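Local coordinates for protein fatty acid synthase 1, isoform A (Drosophila melanogaster, PDB 6FN6) that forms the dehydratase, enoylreductase and ketoreductase region of a fatty acid synthase, which probably makes long-chain saturated fatty acids from acetyl-CoA and malonyl-CoA using NADPH, at residues Glu108-Glu113 with Arg198-Pro203; His54-Val59 with Ile104-Ser109; Lys303-Glu308 with Pro369-Cys374; His375-Ile380 with Ala396-Asn401. All blocks are in the same frame, centred on the assembly; numbering follows the deposited sequence.

Contact 1: Glu108-Glu113 with Arg198-Pro203; sequences ESIDNE and RAVINP
I110 packs on V200 and N202, and E113 reaches R198, so the loop meets the end of strand 191-201 at two points. The apolar part belongs to I110. Its CG1, anti to the backbone N (chi1 -176°), rests on N202 CG at 3.5 Å. CD1 sits 3.7 Å from V200 CG1, and the same methyl lies 3.4 Å from I201 O. An alanine in place of I110 would probably leave V200 and the amide of N202 without this cover and open a gap beside I201 O.

Here the chain leaving the predicted N-terminal hotdog fold of the dehydratase packs against the end of strand 191-201 of the predicted C-terminal one.

The charged part is a salt bridge. E113 OE1 takes the NH2 of R198 at 3.2 Å, with an N-H...O angle of 160°. OE1 lies in the guanidinium plane, although the carboxylate is turned 33° against it. NH1 of the same arginine has E61 as a second carboxylate partner.

The polar part centres on N202, whose OD1 caps the next helix at K205 N while its ND2 bonds E114. D111 OD1 approaches that ND2 to 3.6 Å.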
# COMPACT_ATOMS: atom_id res chain seq x y z
N GLU A 108 21.77 -16.39 -3.70
CA GLU A 108 22.39 -17.67 -3.38
C GLU A 108 22.93 -18.32 -4.65
O GLU A 108 24.08 -18.73 -4.71
CB GLU A 108 21.37 -18.59 -2.69
CG GLU A 108 21.88 -19.99 -2.35
CD GLU A 108 22.85 -19.98 -1.18
OE1 GLU A 108 22.93 -18.95 -0.48
OE2 GLU A 108 23.53 -21.00 -0.96
N SER A 109 22.07 -18.39 -5.67
CA SER A 109 22.43 -18.97 -6.96
C SER A 109 21.93 -18.10 -8.10
O SER A 109 20.73 -18.03 -8.36
CB SER A 109 21.86 -20.38 -7.09
OG SER A 109 22.08 -20.90 -8.39
N ILE A 110 22.85 -17.43 -8.78
CA ILE A 110 22.49 -16.49 -9.85
C ILE A 110 21.77 -17.23 -10.97
O ILE A 110 20.90 -16.66 -11.64
CB ILE A 110 23.73 -15.75 -10.38
CG1 ILE A 110 23.33 -14.69 -11.42
CG2 ILE A 110 24.73 -16.72 -10.99
CD1 ILE A 110 22.44 -13.58 -10.87
N ASP A 111 22.12 -18.49 -11.18
CA ASP A 111 21.49 -19.29 -12.23
C ASP A 111 20.02 -19.55 -11.91
O ASP A 111 19.18 -19.61 -12.82
CB ASP A 111 22.23 -20.62 -12.41
CG ASP A 111 23.60 -20.45 -13.02
OD1 ASP A 111 23.78 -19.55 -13.86
OD2 ASP A 111 24.51 -21.23 -12.66
N ASN A 112 19.71 -19.71 -10.63
CA ASN A 112 18.35 -20.01 -10.20
C ASN A 112 17.44 -18.78 -10.28
O ASN A 112 16.21 -18.92 -10.31
CB ASN A 112 18.36 -20.55 -8.77
CG ASN A 112 18.51 -22.06 -8.72
OD1 ASN A 112 19.58 -22.59 -8.99
ND2 ASN A 112 17.43 -22.75 -8.35
N GLU A 113 18.03 -17.60 -10.31
CA GLU A 113 17.25 -16.36 -10.35
C GLU A 113 16.80 -15.98 -11.76
O GLU A 113 15.95 -15.10 -11.92
CB GLU A 113 18.07 -15.22 -9.74
CG GLU A 113 18.42 -15.40 -8.27
CD GLU A 113 17.22 -15.27 -7.36
OE1 GLU A 113 16.55 -14.22 -7.41
OE2 GLU A 113 16.95 -16.22 -6.59
N ARG A 198 12.34 -6.06 -11.87
CA ARG A 198 13.47 -6.93 -11.57
C ARG A 198 14.55 -6.85 -12.64
O ARG A 198 14.27 -6.84 -13.84
CB ARG A 198 12.99 -8.37 -11.41
CG ARG A 198 13.97 -9.30 -10.71
CD ARG A 198 13.45 -10.72 -10.69
NE ARG A 198 14.01 -11.50 -9.59
CZ ARG A 198 13.49 -11.55 -8.36
NH1 ARG A 198 12.39 -10.87 -8.07
NH2 ARG A 198 14.06 -12.29 -7.42
N ALA A 199 15.80 -6.79 -12.19
CA ALA A 199 16.95 -6.77 -13.09
C ALA A 199 18.00 -7.76 -12.61
O ALA A 199 18.70 -7.51 -11.63
CB ALA A 199 17.53 -5.37 -13.18
N VAL A 200 18.11 -8.89 -13.31
CA VAL A 200 19.08 -9.92 -12.96
C VAL A 200 20.35 -9.73 -13.78
O VAL A 200 20.30 -9.71 -15.01
CB VAL A 200 18.50 -11.33 -13.16
CG1 VAL A 200 19.47 -12.38 -12.65
CG2 VAL A 200 17.15 -11.46 -12.48
N ILE A 201 21.48 -9.58 -13.09
CA ILE A 201 22.76 -9.40 -13.75
C ILE A 201 23.68 -10.57 -13.41
O ILE A 201 23.95 -10.84 -12.24
CB ILE A 201 23.40 -8.05 -13.36
CG1 ILE A 201 22.41 -6.91 -13.62
CG2 ILE A 201 24.69 -7.83 -14.14
CD1 ILE A 201 22.87 -5.56 -13.11
N ASN A 202 24.16 -11.24 -14.46
CA ASN A 202 25.00 -12.42 -14.31
C ASN A 202 26.31 -12.22 -15.07
O ASN A 202 26.42 -12.60 -16.24
CB ASN A 202 24.28 -13.66 -14.84
CG ASN A 202 24.99 -14.95 -14.50
OD1 ASN A 202 26.19 -14.96 -14.22
ND2 ASN A 202 24.26 -16.05 -14.53
N PRO A 203 27.32 -11.61 -14.42
CA PRO A 203 28.57 -11.27 -15.11
C PRO A 203 29.33 -12.48 -15.64
O PRO A 203 29.85 -12.44 -16.76
CB PRO A 203 29.39 -10.56 -14.03
CG PRO A 203 28.44 -10.23 -12.94
CD PRO A 203 27.37 -11.26 -12.99

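Contact 2: His54-Val59 with Ile104-Ser109; sequences HKTPVV and ITIPES
P107 meets V59 and P57 with the rim of its puckered ring. Ring atom CG touches V59 CG2 at 3.9 Å, and CD comes within 3.7 Å of P57 O. V59 holds CG1 anti to its backbone N (chi1 175°), which leaves CG2 beside that N and facing the proline. The peptide groups next door pair V59 with T105 as an antiparallel hydrogen-bonded pair. V59 N reaches T105 O at 3.0 Å, and T105 N meets V59 O at 3.2 Å. V59 O also receives the CA-H of I104, with I104 CA 3.5 Å away. Aliphatic groups flank the pair. V58 CB lies diagonally across it from I104 CD1, 4.2 Å away; past the pair, where the chains part, T56 CG2 touches I106 CD1 at 4.0 Å.

The pairing belongs to the predicted N-terminal hotdog fold, in which a sheet wraps a long helix. That helix, 34-48, packs W42 on V58, F45 on I104 and I106, and A46 on T56. Strand 58-65 runs between 98-105 on one flank and 191-201 on the other, where V58 bonds to the backbone of I201.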
# COMPACT_ATOMS: atom_id res chain seq x y z
N HIS A 54 32.44 -6.78 -11.62
CA HIS A 54 32.34 -7.66 -12.78
C HIS A 54 32.50 -9.12 -12.35
O HIS A 54 32.34 -10.04 -13.16
CB HIS A 54 33.39 -7.30 -13.84
CG HIS A 54 34.80 -7.34 -13.35
ND1 HIS A 54 35.40 -6.28 -12.72
CD2 HIS A 54 35.74 -8.32 -13.42
CE1 HIS A 54 36.65 -6.60 -12.41
NE2 HIS A 54 36.87 -7.83 -12.82
N LYS A 55 32.82 -9.33 -11.07
CA LYS A 55 32.93 -10.67 -10.51
C LYS A 55 31.76 -10.95 -9.57
O LYS A 55 31.68 -12.03 -8.98
CB LYS A 55 34.24 -10.80 -9.73
CG LYS A 55 35.51 -10.76 -10.56
CD LYS A 55 35.81 -12.08 -11.24
CE LYS A 55 37.14 -12.02 -11.99
NZ LYS A 55 38.30 -11.80 -11.06
N THR A 56 30.85 -9.99 -9.45
CA THR A 56 29.78 -10.05 -8.47
C THR A 56 28.39 -10.00 -9.11
O THR A 56 27.96 -8.93 -9.55
CB THR A 56 29.89 -8.90 -7.45
OG1 THR A 56 31.23 -8.82 -6.95
CG2 THR A 56 28.93 -9.11 -6.29
N PRO A 57 27.68 -11.14 -9.14
CA PRO A 57 26.30 -11.11 -9.65
C PRO A 57 25.33 -10.50 -8.64
O PRO A 57 25.51 -10.67 -7.44
CB PRO A 57 25.99 -12.59 -9.89
CG PRO A 57 26.85 -13.31 -8.93
CD PRO A 57 28.11 -12.51 -8.81
N VAL A 58 24.33 -9.77 -9.12
CA VAL A 58 23.37 -9.12 -8.24
C VAL A 58 21.95 -9.21 -8.79
O VAL A 58 21.75 -9.49 -9.97
CB VAL A 58 23.75 -7.65 -7.98
CG1 VAL A 58 25.12 -7.56 -7.30
CG2 VAL A 58 23.74 -6.85 -9.29
N VAL A 59 20.97 -8.96 -7.92
CA VAL A 59 19.57 -8.90 -8.32
C VAL A 59 18.96 -7.61 -7.79
O VAL A 59 18.85 -7.42 -6.58
CB VAL A 59 18.79 -10.12 -7.81
CG1 VAL A 59 17.30 -9.98 -8.12
CG2 VAL A 59 19.33 -11.40 -8.43
N ILE A 104 18.61 -4.23 -3.65
CA ILE A 104 19.70 -4.98 -4.26
C ILE A 104 20.22 -6.05 -3.29
O ILE A 104 20.48 -5.76 -2.12
CB ILE A 104 20.85 -4.05 -4.70
CG1 ILE A 104 21.88 -4.83 -5.51
CG2 ILE A 104 21.50 -3.38 -3.49
CD1 ILE A 104 22.88 -3.95 -6.24
N THR A 105 20.36 -7.27 -3.79
CA THR A 105 20.85 -8.38 -2.97
C THR A 105 21.73 -9.32 -3.79
O THR A 105 21.51 -9.49 -5.00
CB THR A 105 19.69 -9.19 -2.36
OG1 THR A 105 18.85 -9.69 -3.40
CG2 THR A 105 18.87 -8.32 -1.41
N ILE A 106 22.71 -9.93 -3.14
CA ILE A 106 23.55 -10.94 -3.77
C ILE A 106 22.88 -12.30 -3.59
O ILE A 106 22.77 -12.79 -2.47
CB ILE A 106 24.98 -10.93 -3.18
CG1 ILE A 106 25.68 -9.62 -3.53
CG2 ILE A 106 25.78 -12.12 -3.71
CD1 ILE A 106 26.99 -9.40 -2.80
N PRO A 107 22.43 -12.91 -4.70
CA PRO A 107 21.65 -14.15 -4.61
C PRO A 107 22.47 -15.38 -4.21
O PRO A 107 23.69 -15.41 -4.37
CB PRO A 107 21.09 -14.32 -6.02
CG PRO A 107 22.11 -13.68 -6.89
CD PRO A 107 22.64 -12.51 -6.11
N GLU A 108 21.77 -16.39 -3.70
CA GLU A 108 22.39 -17.67 -3.38
C GLU A 108 22.93 -18.32 -4.65
O GLU A 108 24.08 -18.73 -4.71
CB GLU A 108 21.37 -18.59 -2.69
CG GLU A 108 21.88 -19.99 -2.35
CD GLU A 108 22.85 -19.98 -1.18
OE1 GLU A 108 22.93 -18.95 -0.48
OE2 GLU A 108 23.53 -21.00 -0.96
N SER A 109 22.07 -18.39 -5.67
CA SER A 109 22.43 -18.97 -6.96
C SER A 109 21.93 -18.10 -8.10
O SER A 109 20.73 -18.03 -8.36
CB SER A 109 21.86 -20.38 -7.09
OG SER A 109 22.08 -20.90 -8.39

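Contact 3: Lys303-Glu308 with Pro369-Cys374; sequences KLKGVE and PVEQNC
K305 reaches E371 and Q372 of the loop 369-374, which leads into strand 374-380 of a mixed sheet whose strand order, with 438-445 antiparallel to its neighbours, fits the class I methyltransferase fold. This is probably the pseudo-methyltransferase domain of animal fatty acid synthases. K305 itself lies on the interior strand 303-309, the parallel neighbour of 374-380.

From CB, which points toward the loop, the side chain sets out with CG anti to the backbone N (chi1 -168°), and the chain beyond CG is extended. CG passes C374 SG at 4.2 Å. CD lies 3.4 Å from N373 O, and CE comes to 3.3 Å from E371 OE2. At the tip, NZ donates to Q372 O at 2.8 Å, lying in the plane of that carbonyl at a C=O...N angle of 158°. The same NZ forms a salt bridge with E371 OE2 at 3.1 Å, though as a hydrogen bond it is weak. The ammonium is thus gripped by a backbone oxygen and a carboxylate from adjacent residues, and the carboxylate is shared with R359, which would probably help keep it ionised.

Two residues along the strand, V307 lines the apolar side of the loop, where C374 and V370 are buried with it. Its CG2 meets V370 CG2 at 4.1 Å, and its CG1 rests 4.0 Å from C374 SG.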
# COMPACT_ATOMS: atom_id res chain seq x y z
N LYS A 303 26.84 42.10 -48.75
CA LYS A 303 26.33 43.14 -47.86
C LYS A 303 25.58 44.21 -48.65
O LYS A 303 26.02 44.63 -49.72
CB LYS A 303 27.48 43.80 -47.08
CG LYS A 303 27.79 43.16 -45.73
CD LYS A 303 28.76 41.99 -45.87
CE LYS A 303 29.12 41.42 -44.51
NZ LYS A 303 30.12 40.31 -44.61
N LEU A 304 24.44 44.63 -48.11
CA LEU A 304 23.60 45.65 -48.75
C LEU A 304 23.50 46.90 -47.88
O LEU A 304 22.96 46.85 -46.77
CB LEU A 304 22.21 45.09 -49.03
CG LEU A 304 21.46 45.76 -50.18
CD1 LEU A 304 22.08 45.39 -51.51
CD2 LEU A 304 19.98 45.38 -50.15
N LYS A 305 24.02 48.01 -48.38
CA LYS A 305 24.06 49.27 -47.63
C LYS A 305 22.90 50.19 -48.01
O LYS A 305 22.61 50.37 -49.19
CB LYS A 305 25.39 49.98 -47.86
CG LYS A 305 25.65 51.14 -46.91
CD LYS A 305 27.01 51.78 -47.19
CE LYS A 305 27.40 52.77 -46.10
NZ LYS A 305 28.59 53.58 -46.50
N GLY A 306 22.25 50.76 -47.01
CA GLY A 306 21.15 51.69 -47.24
C GLY A 306 20.95 52.68 -46.11
O GLY A 306 21.46 52.48 -45.01
N VAL A 307 20.21 53.75 -46.38
CA VAL A 307 19.92 54.76 -45.37
C VAL A 307 18.48 55.25 -45.50
O VAL A 307 17.86 55.08 -46.55
CB VAL A 307 20.90 55.95 -45.47
CG1 VAL A 307 22.33 55.48 -45.25
CG2 VAL A 307 20.77 56.66 -46.81
N GLU A 308 17.96 55.84 -44.43
CA GLU A 308 16.63 56.43 -44.46
C GLU A 308 16.66 57.87 -43.97
O GLU A 308 17.03 58.14 -42.82
CB GLU A 308 15.65 55.62 -43.61
CG GLU A 308 14.38 56.38 -43.23
CD GLU A 308 13.32 55.49 -42.59
OE1 GLU A 308 13.69 54.47 -41.98
OE2 GLU A 308 12.12 55.81 -42.70
N PRO A 369 26.71 65.16 -48.55
CA PRO A 369 26.33 63.74 -48.66
C PRO A 369 26.16 63.05 -47.32
O PRO A 369 26.99 63.22 -46.43
CB PRO A 369 27.49 63.13 -49.44
CG PRO A 369 28.65 63.98 -49.11
CD PRO A 369 28.12 65.37 -48.95
N VAL A 370 25.09 62.27 -47.18
CA VAL A 370 24.80 61.60 -45.92
C VAL A 370 25.78 60.45 -45.70
O VAL A 370 26.22 60.21 -44.58
CB VAL A 370 23.34 61.11 -45.88
CG1 VAL A 370 22.38 62.29 -45.99
CG2 VAL A 370 23.07 60.10 -47.00
N GLU A 371 26.11 59.73 -46.77
CA GLU A 371 27.04 58.61 -46.70
C GLU A 371 27.54 58.24 -48.09
O GLU A 371 26.94 58.63 -49.09
CB GLU A 371 26.39 57.41 -46.02
CG GLU A 371 27.39 56.31 -45.66
CD GLU A 371 27.07 55.63 -44.35
OE1 GLU A 371 25.92 55.74 -43.87
OE2 GLU A 371 27.98 54.99 -43.78
N GLN A 372 28.64 57.50 -48.16
CA GLN A 372 29.25 57.14 -49.43
C GLN A 372 28.94 55.70 -49.85
O GLN A 372 28.89 54.79 -49.02
CB GLN A 372 30.76 57.36 -49.38
CG GLN A 372 31.48 56.67 -48.23
CD GLN A 372 32.98 56.89 -48.27
OE1 GLN A 372 33.45 57.95 -48.69
NE2 GLN A 372 33.74 55.90 -47.83
N ASN A 373 28.74 55.51 -51.15
CA ASN A 373 28.52 54.20 -51.75
C ASN A 373 27.43 53.37 -51.07
O ASN A 373 27.70 52.30 -50.53
CB ASN A 373 29.82 53.40 -51.74
CG ASN A 373 30.91 54.06 -52.56
OD1 ASN A 373 30.86 54.08 -53.79
ND2 ASN A 373 31.91 54.60 -51.87
N CYS A 374 26.20 53.86 -51.12
CA CYS A 374 25.05 53.11 -50.64
C CYS A 374 24.40 52.36 -51.80
O CYS A 374 24.53 52.77 -52.96
CB CYS A 374 24.03 54.04 -49.98
SG CYS A 374 24.64 54.88 -48.51

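Contact 4: His375-Ile380 with Ala396-Asn401; sequences HFVFGI and ASIREN
V377 and I398 make the tight part of this contact, H375 and R399 the looser one. The contact lies at the start of the interior strand 374-380 of the methyltransferase-like sheet, where the connection through helix 389-395 comes back toward the parallel strand 402-409. In the tight part, V377 CG2 and I398 CG2 meet methyl to methyl at 3.5 Å. I398 CG2 also lies 4.2 Å from F376 C, and S397 CB stands farther off, 4.4 Å from V377 CG2. S397 is tied by its OG to N393 O.

On the side where R399 is partly exposed, its guanidinium lies flat on the ring of buried H375, centres 4.1 Å apart and planes 19° apart. R399 NE sits over that face of the imidazole, displaced toward the rim, and NH1 adds a weak bond to N373 O. The ring is also held at its rim, where ND1 accepts from K305 N, which would suit a neutral imidazole next to the charged group. An alanine at R399 would probably uncover this face of H375 and leave N373 O without that weak bond. Seen from the arginine, H375 CE1 is over the guanidinium centre, 3.7 Å from R399 CZ.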
# COMPACT_ATOMS: atom_id res chain seq x y z
N HIS A 375 23.70 51.27 -51.50
CA HIS A 375 22.95 50.56 -52.53
C HIS A 375 21.61 51.25 -52.77
O HIS A 375 21.06 51.18 -53.87
CB HIS A 375 22.72 49.10 -52.13
CG HIS A 375 23.92 48.23 -52.33
ND1 HIS A 375 24.93 48.13 -51.40
CD2 HIS A 375 24.26 47.40 -53.34
CE1 HIS A 375 25.85 47.29 -51.84
NE2 HIS A 375 25.47 46.83 -53.02
N PHE A 376 21.08 51.91 -51.74
CA PHE A 376 19.84 52.66 -51.90
C PHE A 376 19.70 53.76 -50.85
O PHE A 376 20.38 53.76 -49.83
CB PHE A 376 18.63 51.72 -51.83
CG PHE A 376 18.41 51.11 -50.47
CD1 PHE A 376 17.72 51.80 -49.48
CD2 PHE A 376 18.87 49.83 -50.18
CE1 PHE A 376 17.51 51.23 -48.24
CE2 PHE A 376 18.66 49.26 -48.94
CZ PHE A 376 17.98 49.96 -47.97
N VAL A 377 18.81 54.71 -51.14
CA VAL A 377 18.46 55.76 -50.21
C VAL A 377 16.94 55.88 -50.20
O VAL A 377 16.32 56.05 -51.25
CB VAL A 377 19.12 57.11 -50.59
CG1 VAL A 377 18.65 58.22 -49.65
CG2 VAL A 377 20.63 56.99 -50.54
N PHE A 378 16.34 55.78 -49.02
CA PHE A 378 14.90 55.94 -48.89
C PHE A 378 14.57 57.35 -48.41
O PHE A 378 15.27 57.91 -47.56
CB PHE A 378 14.32 54.91 -47.93
CG PHE A 378 12.84 55.06 -47.72
CD1 PHE A 378 11.94 54.51 -48.62
CD2 PHE A 378 12.34 55.76 -46.62
CE1 PHE A 378 10.58 54.65 -48.43
CE2 PHE A 378 10.98 55.90 -46.43
CZ PHE A 378 10.10 55.34 -47.34
N GLY A 379 13.51 57.93 -48.96
CA GLY A 379 13.08 59.26 -48.59
C GLY A 379 11.62 59.50 -48.92
O GLY A 379 11.06 58.85 -49.80
N ILE A 380 11.00 60.43 -48.20
CA ILE A 380 9.60 60.77 -48.44
C ILE A 380 9.52 62.24 -48.84
O ILE A 380 10.09 63.11 -48.17
CB ILE A 380 8.72 60.48 -47.21
CG1 ILE A 380 8.88 59.01 -46.78
CG2 ILE A 380 7.26 60.82 -47.50
CD1 ILE A 380 8.01 58.59 -45.62
N ALA A 396 24.54 61.73 -54.67
CA ALA A 396 25.97 61.65 -54.38
C ALA A 396 26.27 60.56 -53.35
O ALA A 396 27.42 60.17 -53.18
CB ALA A 396 26.49 62.99 -53.90
N SER A 397 25.24 60.09 -52.67
CA SER A 397 25.42 59.14 -51.57
C SER A 397 25.39 57.68 -52.04
O SER A 397 25.91 56.80 -51.35
CB SER A 397 24.36 59.35 -50.50
OG SER A 397 24.36 60.69 -50.04
N ILE A 398 24.78 57.43 -53.19
CA ILE A 398 24.68 56.07 -53.70
C ILE A 398 25.84 55.77 -54.65
O ILE A 398 26.42 56.68 -55.24
CB ILE A 398 23.34 55.84 -54.43
CG1 ILE A 398 23.14 56.87 -55.54
CG2 ILE A 398 22.19 55.89 -53.43
CD1 ILE A 398 22.07 56.50 -56.55
N ARG A 399 26.16 54.49 -54.79
CA ARG A 399 27.11 54.07 -55.81
C ARG A 399 26.46 54.27 -57.17
O ARG A 399 25.24 54.43 -57.27
CB ARG A 399 27.55 52.62 -55.60
CG ARG A 399 26.44 51.60 -55.48
CD ARG A 399 27.00 50.25 -55.08
NE ARG A 399 27.58 50.27 -53.73
CZ ARG A 399 28.48 49.41 -53.28
NH1 ARG A 399 28.94 49.52 -52.04
NH2 ARG A 399 28.94 48.44 -54.06
N GLU A 400 27.28 54.27 -58.22
CA GLU A 400 26.82 54.63 -59.57
C GLU A 400 25.56 53.88 -59.99
O GLU A 400 24.65 54.48 -60.57
CB GLU A 400 27.94 54.37 -60.58
CG GLU A 400 27.73 55.05 -61.93
CD GLU A 400 27.81 56.56 -61.85
OE1 GLU A 400 28.14 57.08 -60.76
OE2 GLU A 400 27.55 57.23 -62.87
N ASN A 401 25.50 52.59 -59.71
CA ASN A 401 24.34 51.77 -60.07
C ASN A 401 23.34 51.64 -58.92
O ASN A 401 22.48 50.75 -58.92
CB ASN A 401 24.80 50.38 -60.53
CG ASN A 401 25.71 49.71 -59.52
OD1 ASN A 401 25.76 50.08 -58.35
ND2 ASN A 401 26.45 48.70 -59.99

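Overall arrangement
The four contacts form two pairs in distant parts of the chain. Contacts 2 and 1 follow one another in the dehydratase, sharing E108 and S109; their centres are 6 Å apart, and strands 58-65 and 191-201 are neighbours. Contacts 3 and 4 come later in the chain, also 6 Å between centres, on neighbouring strands 303-309 and 374-380 of the methyltransferase-like sheet; probable backbone hydrogen bonds K305 O to H375 N and C374 N to S397 O link them. Between the pairs the centres lie about 77 to 81 Å apart and nothing touches. The first pair joins the two hotdog halves of the dehydratase, the second binds strands and loops of the methyltransferase-like domain.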